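Probable glutathione S-transferase (Pseudomonas aeruginosa, PDB 6JWK) is a zeta-class glutathione S-transferase family member that probably acts as a maleylpyruvate isomerase, using glutathione to isomerise maleyl-type substrates. Local coordinates at residues A140-F154 / P183-L197. Sequence-based numbering, arbitrary orientation.
Sequences AAAETLLNRHRRGAF and PYPALLELEGRCLAL
Glu143 meets the first turn of helix 185-195 with both carboxylate oxygens, where residues 140-149, the end of helix 124-149, cross that helix at 72° in the all-helical C-terminal domain of the glutathione transferase fold. OE2 accepts from Ala186 N at 2.9 Å through its syn lone pair; OE1 takes Leu187 N, 2.9 Å away, on its syn side but slightly out of the carboxylate plane. With CG anti to the backbone N (chi1 174°) and a bend at chi2, the carboxylate reaches the N-terminal end of the neighbouring helix, whose dipole would probably favour its negative charge. Pro185 CD lies against OE2, and the edge of the Tyr184 ring faces Glu143 CB. One turn along, Leu146 wedges its two methyls between Ala186, Leu187 and Leu190, CD1 meeting Leu190 CD2 at 3.8 Å.

Beyond the helix end the chain turns toward helix 185-195, and Phe154 points its ring edge at Cys194 SG, 3.9 Å from CE1, while CZ touches Leu197 CD1. A water accepts from Arg150 NH1 and donates to Ala186 O and Glu189 OE1. Two arginines converge on Ala153 O: Arg150 NH2 approaches from above the carbonyl plane, whereas Arg193 NH1 lies in that plane on a lone pair, at 2.8 Å. Glu164 of helix 162-176 adjoins Phe154, Leu190 and Cys194. NE of Arg150 donates to Gly152 O, and Leu146 CD1 sits over the centre of its guanidinium.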
ATOM      1  N   ALA B 140       4.787  -4.384  15.994  1.00 21.67           N
ATOM      2  CA  ALA B 140       5.037  -3.502  17.150  1.00 23.20           C
ATOM      3  C   ALA B 140       4.447  -2.117  16.871  1.00 22.50           C
ATOM      4  O   ALA B 140       3.846  -1.510  17.779  1.00 20.58           O
ATOM      5  CB  ALA B 140       6.521  -3.413  17.437  1.00 27.81           C
ATOM      6  N   ALA B 141       4.607  -1.626  15.643  1.00 19.78           N
ATOM      7  CA  ALA B 141       4.092  -0.293  15.255  1.00 21.67           C
ATOM      8  C   ALA B 141       2.565  -0.379  15.176  1.00 18.72           C
ATOM      9  O   ALA B 141       1.920   0.556  15.628  1.00 20.60           O
ATOM     10  CB  ALA B 141       4.729   0.171  13.938  1.00 22.81           C
ATOM     11  N   ALA B 142       2.013  -1.494  14.687  1.00 17.82           N
ATOM     12  CA  ALA B 142       0.547  -1.694  14.506  1.00 18.96           C
ATOM     13  C   ALA B 142      -0.137  -1.699  15.884  1.00 19.27           C
ATOM     14  O   ALA B 142      -1.144  -1.057  16.045  1.00 17.78           O
ATOM     15  CB  ALA B 142       0.275  -2.988  13.761  1.00 19.71           C
ATOM     16  N   GLU B 143       0.458  -2.392  16.846  1.00 20.83           N
ATOM     17  CA  GLU B 143      -0.051  -2.485  18.258  1.00 19.85           C
ATOM     18  C   GLU B 143      -0.157  -1.050  18.780  1.00 20.84           C
ATOM     19  O   GLU B 143      -1.194  -0.689  19.318  1.00 21.58           O
ATOM     20  CB  GLU B 143       0.899  -3.380  19.069  1.00 22.15           C
ATOM     21  CG  GLU B 143       0.595  -3.460  20.560  1.00 22.34           C
ATOM     22  CD  GLU B 143      -0.502  -4.445  20.937  1.00 25.97           C
ATOM     23  OE1 GLU B 143      -1.038  -5.117  19.985  1.00 24.07           O
ATOM     24  OE2 GLU B 143      -0.859  -4.539  22.168  1.00 23.49           O
ATOM     25  N   THR B 144       0.873  -0.223  18.597  1.00 20.87           N
ATOM     26  CA  THR B 144       0.889   1.187  19.081  1.00 20.96           C
ATOM     27  C   THR B 144      -0.189   2.012  18.374  1.00 22.76           C
ATOM     28  O   THR B 144      -0.939   2.758  19.071  1.00 22.17           O
ATOM     29  CB  THR B 144       2.290   1.813  18.913  1.00 24.83           C
ATOM     30  OG1 THR B 144       3.106   1.038  19.769  1.00 23.58           O
ATOM     31  CG2 THR B 144       2.379   3.264  19.316  1.00 25.99           C
ATOM     32  N   LEU B 145      -0.340   1.872  17.050  1.00 20.10           N
ATOM     33  CA  LEU B 145      -1.372   2.688  16.353  1.00 19.96           C
ATOM     34  C   LEU B 145      -2.756   2.275  16.868  1.00 17.55           C
ATOM     35  O   LEU B 145      -3.618   3.123  16.952  1.00 19.25           O
ATOM     36  CB  LEU B 145      -1.271   2.514  14.824  1.00 20.06           C
ATOM     37  CG  LEU B 145       0.013   3.062  14.202  1.00 22.14           C
ATOM     38  CD1 LEU B 145      -0.013   2.775  12.718  1.00 22.53           C
ATOM     39  CD2 LEU B 145       0.247   4.553  14.446  1.00 22.90           C
ATOM     40  N   LEU B 146      -2.995   0.980  17.044  1.00 18.64           N
ATOM     41  CA  LEU B 146      -4.307   0.479  17.527  1.00 19.83           C
ATOM     42  C   LEU B 146      -4.570   1.085  18.907  1.00 20.28           C
ATOM     43  O   LEU B 146      -5.639   1.674  19.080  1.00 24.47           O
ATOM     44  CB  LEU B 146      -4.321  -1.053  17.566  1.00 19.62           C
ATOM     45  CG  LEU B 146      -5.593  -1.684  18.115  1.00 18.65           C
ATOM     46  CD1 LEU B 146      -6.800  -1.293  17.278  1.00 18.96           C
ATOM     47  CD2 LEU B 146      -5.443  -3.195  18.196  1.00 18.49           C
ATOM     48  N   ASN B 147      -3.612   0.978  19.814  1.00 21.69           N
ATOM     49  CA  ASN B 147      -3.739   1.516  21.199  1.00 23.73           C
ATOM     50  C   ASN B 147      -3.955   3.022  21.213  1.00 22.86           C
ATOM     51  O   ASN B 147      -4.758   3.459  22.019  1.00 22.69           O
ATOM     52  CB  ASN B 147      -2.514   1.240  22.048  1.00 24.12           C
ATOM     53  CG  ASN B 147      -2.462  -0.203  22.468  1.00 28.20           C
ATOM     54  OD1 ASN B 147      -3.505  -0.819  22.663  1.00 26.61           O
ATOM     55  ND2 ASN B 147      -1.254  -0.732  22.602  1.00 27.72           N
ATOM     56  N   ARG B 148      -3.338   3.789  20.310  1.00 24.83           N
ATOM     57  CA  ARG B 148      -3.396   5.276  20.332  1.00 26.00           C
ATOM     58  C   ARG B 148      -4.539   5.833  19.513  1.00 25.04           C
ATOM     59  O   ARG B 148      -4.997   6.913  19.855  1.00 27.49           O
ATOM     60  CB  ARG B 148      -2.078   5.886  19.844  1.00 32.26           C
ATOM     61  CG  ARG B 148      -0.954   5.432  20.755  1.00 38.19           C
ATOM     62  CD  ARG B 148       0.179   6.381  20.886  1.00 40.88           C
ATOM     63  NE  ARG B 148       1.055   5.908  21.935  1.00 40.06           N
ATOM     64  CZ  ARG B 148       2.185   6.495  22.260  1.00 44.93           C
ATOM     65  NH1 ARG B 148       2.526   7.615  21.653  1.00 45.35           N
ATOM     66  NH2 ARG B 148       2.927   6.008  23.237  1.00 47.16           N
ATOM     67  N   HIS B 149      -5.027   5.161  18.474  1.00 23.17           N
ATOM     68  CA  HIS B 149      -5.943   5.850  17.536  1.00 23.27           C
ATOM     69  C   HIS B 149      -7.297   5.161  17.380  1.00 21.26           C
ATOM     70  O   HIS B 149      -8.131   5.721  16.661  1.00 23.85           O
ATOM     71  CB  HIS B 149      -5.256   6.039  16.174  1.00 24.84           C
ATOM     72  CG  HIS B 149      -4.027   6.887  16.251  1.00 31.19           C
ATOM     73  ND1 HIS B 149      -2.922   6.678  15.428  1.00 38.04           N
ATOM     74  CD2 HIS B 149      -3.723   7.953  17.032  1.00 30.70           C
ATOM     75  CE1 HIS B 149      -1.980   7.563  15.745  1.00 39.27           C
ATOM     76  NE2 HIS B 149      -2.431   8.335  16.748  1.00 32.54           N
ATOM     77  N   ARG B 150      -7.476   3.952  17.891  1.00 20.49           N
ATOM     78  CA  ARG B 150      -8.755   3.233  17.703  1.00 20.05           C
ATOM     79  C   ARG B 150      -9.930   4.093  18.178  1.00 19.64           C
ATOM     80  O   ARG B 150      -9.769   4.901  19.119  1.00 20.10           O
ATOM     81  CB  ARG B 150      -8.786   1.894  18.424  1.00 19.84           C
ATOM     82  CG  ARG B 150      -8.952   2.005  19.939  1.00 21.35           C
ATOM     83  CD  ARG B 150      -8.580   0.705  20.595  1.00 21.39           C
ATOM     84  NE  ARG B 150      -9.376  -0.410  20.104  1.00 19.53           N
ATOM     85  CZ  ARG B 150      -9.076  -1.689  20.308  1.00 19.90           C
ATOM     86  NH1 ARG B 150      -7.992  -2.052  20.955  1.00 18.20           N
ATOM     87  NH2 ARG B 150      -9.861  -2.617  19.838  1.00 20.09           N
ATOM     88  N   ARG B 151     -11.081   3.935  17.559  1.00 21.17           N
ATOM     89  CA  ARG B 151     -12.285   4.701  17.952  1.00 23.18           C
ATOM     90  C   ARG B 151     -13.201   3.852  18.831  1.00 23.75           C
ATOM     91  O   ARG B 151     -14.107   4.422  19.429  1.00 23.63           O
ATOM     92  CB  ARG B 151     -12.991   5.242  16.713  1.00 27.29           C
ATOM     93  CG  ARG B 151     -12.126   6.205  15.907  1.00 31.04           C
ATOM     94  CD  ARG B 151     -12.047   7.550  16.624  1.00 34.21           C
ATOM     95  NE  ARG B 151     -10.790   8.244  16.404  1.00 34.56           N
ATOM     96  CZ  ARG B 151     -10.478   9.401  16.965  1.00 35.32           C
ATOM     97  NH1 ARG B 151     -11.358   9.966  17.789  1.00 32.47           N
ATOM     98  NH2 ARG B 151      -9.285   9.952  16.732  1.00 36.03           N
ATOM     99  N   GLY B 152     -13.021   2.534  18.860  1.00 23.51           N
ATOM    100  CA  GLY B 152     -13.991   1.616  19.488  1.00 23.22           C
ATOM    101  C   GLY B 152     -13.456   0.206  19.624  1.00 19.50           C
ATOM    102  O   GLY B 152     -12.216   0.024  19.705  1.00 19.77           O
ATOM    103  N   ALA B 153     -14.389  -0.727  19.761  1.00 20.05           N
ATOM    104  CA  ALA B 153     -14.157  -2.181  19.896  1.00 19.88           C
ATOM    105  C   ALA B 153     -13.330  -2.578  18.687  1.00 20.31           C
ATOM    106  O   ALA B 153     -12.436  -3.397  18.833  1.00 17.62           O
ATOM    107  CB  ALA B 153     -15.456  -2.942  19.929  1.00 21.02           C
ATOM    108  N   PHE B 154     -13.652  -1.977  17.549  1.00 19.88           N
ATOM    109  CA  PHE B 154     -12.837  -2.084  16.309  1.00 20.69           C
ATOM    110  C   PHE B 154     -12.124  -0.751  16.097  1.00 20.78           C
ATOM    111  O   PHE B 154     -12.467   0.254  16.745  1.00 22.17           O
ATOM    112  CB  PHE B 154     -13.704  -2.482  15.114  1.00 19.81           C
ATOM    113  CG  PHE B 154     -14.512  -3.734  15.343  1.00 22.47           C
ATOM    114  CD1 PHE B 154     -13.966  -4.980  15.072  1.00 21.38           C
ATOM    115  CD2 PHE B 154     -15.759  -3.665  15.978  1.00 21.68           C
ATOM    116  CE1 PHE B 154     -14.693  -6.130  15.317  1.00 22.11           C
ATOM    117  CE2 PHE B 154     -16.500  -4.813  16.186  1.00 25.29           C
ATOM    118  CZ  PHE B 154     -15.964  -6.041  15.858  1.00 23.84           C
ATOM    119  N   PRO B 183       3.941 -10.262  22.135  1.00 22.42           N
ATOM    120  CA  PRO B 183       4.079  -8.813  22.298  1.00 22.95           C
ATOM    121  C   PRO B 183       2.924  -7.950  21.743  1.00 24.76           C
ATOM    122  O   PRO B 183       2.927  -6.746  21.978  1.00 21.99           O
ATOM    123  CB  PRO B 183       5.406  -8.451  21.616  1.00 25.51           C
ATOM    124  CG  PRO B 183       6.109  -9.802  21.447  1.00 25.70           C
ATOM    125  CD  PRO B 183       5.003 -10.846  21.314  1.00 22.69           C
ATOM    126  N   TYR B 184       1.882  -8.540  21.139  1.00 22.24           N
ATOM    127  CA  TYR B 184       0.780  -7.729  20.541  1.00 20.72           C
ATOM    128  C   TYR B 184      -0.574  -8.114  21.157  1.00 21.02           C
ATOM    129  O   TYR B 184      -1.522  -8.526  20.444  1.00 21.12           O
ATOM    130  CB  TYR B 184       0.846  -7.855  19.012  1.00 21.65           C
ATOM    131  CG  TYR B 184       2.253  -7.989  18.479  1.00 22.23           C
ATOM    132  CD1 TYR B 184       3.164  -6.939  18.554  1.00 22.55           C
ATOM    133  CD2 TYR B 184       2.721  -9.220  18.020  1.00 25.05           C
ATOM    134  CE1 TYR B 184       4.491  -7.094  18.159  1.00 22.66           C
ATOM    135  CE2 TYR B 184       4.029  -9.380  17.590  1.00 23.43           C
ATOM    136  CZ  TYR B 184       4.909  -8.311  17.642  1.00 23.73           C
ATOM    137  OH  TYR B 184       6.209  -8.541  17.285  1.00 24.00           O
ATOM    138  N   PRO B 185      -0.788  -7.910  22.487  1.00 22.76           N
ATOM    139  CA  PRO B 185      -2.058  -8.327  23.098  1.00 20.95           C
ATOM    140  C   PRO B 185      -3.276  -7.577  22.535  1.00 20.14           C
ATOM    141  O   PRO B 185      -4.323  -8.193  22.326  1.00 22.13           O
ATOM    142  CB  PRO B 185      -1.838  -8.117  24.618  1.00 20.68           C
ATOM    143  CG  PRO B 185      -0.777  -7.009  24.665  1.00 23.82           C
ATOM    144  CD  PRO B 185       0.138  -7.304  23.472  1.00 20.89           C
ATOM    145  N   ALA B 186      -3.157  -6.287  22.221  1.00 20.21           N
ATOM    146  CA  ALA B 186      -4.310  -5.551  21.668  1.00 20.64           C
ATOM    147  C   ALA B 186      -4.595  -6.128  20.260  1.00 20.19           C
ATOM    148  O   ALA B 186      -5.795  -6.275  19.903  1.00 18.68           O
ATOM    149  CB  ALA B 186      -4.104  -4.032  21.680  1.00 19.84           C
ATOM    150  N   LEU B 187      -3.570  -6.448  19.465  1.00 18.61           N
ATOM    151  CA  LEU B 187      -3.832  -7.010  18.103  1.00 21.05           C
ATOM    152  C   LEU B 187      -4.543  -8.368  18.253  1.00 18.98           C
ATOM    153  O   LEU B 187      -5.567  -8.599  17.550  1.00 20.28           O
ATOM    154  CB  LEU B 187      -2.538  -7.165  17.290  1.00 19.17           C
ATOM    155  CG  LEU B 187      -1.756  -5.900  16.908  1.00 21.52           C
ATOM    156  CD1 LEU B 187      -0.602  -6.272  15.979  1.00 21.99           C
ATOM    157  CD2 LEU B 187      -2.635  -4.823  16.267  1.00 22.30           C
ATOM    158  N   LEU B 188      -4.073  -9.216  19.175  1.00 19.83           N
ATOM    159  CA  LEU B 188      -4.695 -10.535  19.428  1.00 20.68           C
ATOM    160  C   LEU B 188      -6.157 -10.346  19.876  1.00 20.24           C
ATOM    161  O   LEU B 188      -7.043 -11.035  19.353  1.00 21.29           O
ATOM    162  CB  LEU B 188      -3.880 -11.372  20.427  1.00 21.18           C
ATOM    163  CG  LEU B 188      -2.501 -11.758  19.929  1.00 23.90           C
ATOM    164  CD1 LEU B 188      -1.696 -12.454  21.022  1.00 25.21           C
ATOM    165  CD2 LEU B 188      -2.602 -12.627  18.683  1.00 24.58           C
ATOM    166  N   GLU B 189      -6.429  -9.391  20.720  1.00 19.61           N
ATOM    167  CA  GLU B 189      -7.798  -9.187  21.215  1.00 22.03           C
ATOM    168  C   GLU B 189      -8.682  -8.736  20.039  1.00 22.30           C
ATOM    169  O   GLU B 189      -9.839  -9.216  19.917  1.00 19.59           O
ATOM    170  CB  GLU B 189      -7.768  -8.185  22.368  1.00 24.51           C
ATOM    171  CG  GLU B 189      -9.142  -7.759  22.825  1.00 30.45           C
ATOM    172  CD  GLU B 189      -9.077  -6.640  23.840  1.00 40.16           C
ATOM    173  OE1 GLU B 189      -8.648  -5.499  23.471  1.00 40.66           O
ATOM    174  OE2 GLU B 189      -9.393  -6.925  24.996  1.00 38.21           O
ATOM    175  N   LEU B 190      -8.185  -7.823  19.195  1.00 19.85           N
ATOM    176  CA  LEU B 190      -9.014  -7.334  18.067  1.00 19.57           C
ATOM    177  C   LEU B 190      -9.268  -8.507  17.129  1.00 20.46           C
ATOM    178  O   LEU B 190     -10.376  -8.658  16.628  1.00 17.66           O
ATOM    179  CB  LEU B 190      -8.270  -6.198  17.376  1.00 18.93           C
ATOM    180  CG  LEU B 190      -8.900  -5.625  16.115  1.00 20.45           C
ATOM    181  CD1 LEU B 190     -10.322  -5.176  16.387  1.00 19.58           C
ATOM    182  CD2 LEU B 190      -8.029  -4.487  15.560  1.00 20.31           C
ATOM    183  N   GLU B 191      -8.233  -9.293  16.882  1.00 19.38           N
ATOM    184  CA  GLU B 191      -8.368 -10.469  16.010  1.00 21.14           C
ATOM    185  C   GLU B 191      -9.482 -11.369  16.549  1.00 19.20           C
ATOM    186  O   GLU B 191     -10.310 -11.797  15.743  1.00 20.12           O
ATOM    187  CB  GLU B 191      -7.037 -11.186  15.908  1.00 20.89           C
ATOM    188  CG  GLU B 191      -7.111 -12.433  15.058  1.00 22.64           C
ATOM    189  CD  GLU B 191      -5.867 -13.311  15.151  1.00 24.07           C
ATOM    190  OE1 GLU B 191      -5.204 -13.229  16.172  1.00 22.37           O
ATOM    191  OE2 GLU B 191      -5.544 -14.065  14.159  1.00 23.30           O
ATOM    192  N   GLY B 192      -9.492 -11.648  17.856  1.00 20.22           N
ATOM    193  CA  GLY B 192     -10.520 -12.499  18.496  1.00 20.34           C
ATOM    194  C   GLY B 192     -11.902 -11.899  18.331  1.00 21.26           C
ATOM    195  O   GLY B 192     -12.833 -12.643  17.970  1.00 23.48           O
ATOM    196  N   ARG B 193     -12.055 -10.577  18.471  1.00 20.08           N
ATOM    197  CA  ARG B 193     -13.380  -9.964  18.251  1.00 20.07           C
ATOM    198  C   ARG B 193     -13.843 -10.182  16.813  1.00 20.82           C
ATOM    199  O   ARG B 193     -15.042 -10.373  16.598  1.00 19.67           O
ATOM    200  CB  ARG B 193     -13.428  -8.458  18.490  1.00 24.78           C
ATOM    201  CG  ARG B 193     -13.241  -8.101  19.940  1.00 32.03           C
ATOM    202  CD  ARG B 193     -13.499  -6.644  20.252  1.00 37.02           C
ATOM    203  NE  ARG B 193     -12.959  -6.575  21.594  1.00 35.49           N
ATOM    204  CZ  ARG B 193     -12.322  -5.545  22.101  1.00 44.99           C
ATOM    205  NH1 ARG B 193     -12.092  -4.473  21.365  1.00 45.94           N
ATOM    206  NH2 ARG B 193     -11.928  -5.584  23.361  1.00 41.38           N
ATOM    207  N   CYS B 194     -12.961 -10.028  15.849  1.00 18.96           N
ATOM    208  CA  CYS B 194     -13.310 -10.271  14.414  1.00 18.48           C
ATOM    209  C   CYS B 194     -13.702 -11.737  14.152  1.00 18.21           C
ATOM    210  O   CYS B 194     -14.754 -11.981  13.523  1.00 17.30           O
ATOM    211  CB  CYS B 194     -12.110  -9.890  13.561  1.00 20.18           C
ATOM    212  SG  CYS B 194     -11.781  -8.107  13.585  1.00 19.72           S
ATOM    213  N   LEU B 195     -12.862 -12.686  14.565  1.00 19.69           N
ATOM    214  CA  LEU B 195     -13.063 -14.134  14.286  1.00 21.94           C
ATOM    215  C   LEU B 195     -14.314 -14.666  14.997  1.00 21.38           C
ATOM    216  O   LEU B 195     -14.807 -15.729  14.571  1.00 20.50           O
ATOM    217  CB  LEU B 195     -11.849 -14.943  14.704  1.00 20.72           C
ATOM    218  CG  LEU B 195     -10.554 -14.550  13.998  1.00 24.72           C
ATOM    219  CD1 LEU B 195      -9.414 -15.451  14.418  1.00 25.92           C
ATOM    220  CD2 LEU B 195     -10.716 -14.635  12.503  1.00 23.48           C
ATOM    221  N   ALA B 196     -14.850 -13.947  15.988  1.00 20.69           N
ATOM    222  CA  ALA B 196     -16.129 -14.351  16.633  1.00 23.60           C
ATOM    223  C   ALA B 196     -17.302 -14.016  15.718  1.00 23.91           C
ATOM    224  O   ALA B 196     -18.417 -14.406  16.029  1.00 23.67           O
ATOM    225  CB  ALA B 196     -16.320 -13.682  17.964  1.00 23.82           C
ATOM    226  N   LEU B 197     -17.088 -13.191  14.700  1.00 22.95           N
ATOM    227  CA  LEU B 197     -18.181 -12.733  13.831  1.00 22.55           C
ATOM    228  C   LEU B 197     -18.378 -13.736  12.680  1.00 25.46           C
ATOM    229  O   LEU B 197     -17.393 -14.151  12.064  1.00 20.75           O
ATOM    230  CB  LEU B 197     -17.845 -11.350  13.276  1.00 24.98           C
ATOM    231  CG  LEU B 197     -17.733 -10.225  14.312  1.00 23.39           C
ATOM    232  CD1 LEU B 197     -17.315  -8.954  13.604  1.00 24.41           C
ATOM    233  CD2 LEU B 197     -19.054 -10.022  15.055  1.00 26.43           C
TER
HETATM  234  O   HOH W   1      -7.826  -4.843  21.036  1.00 23.41           O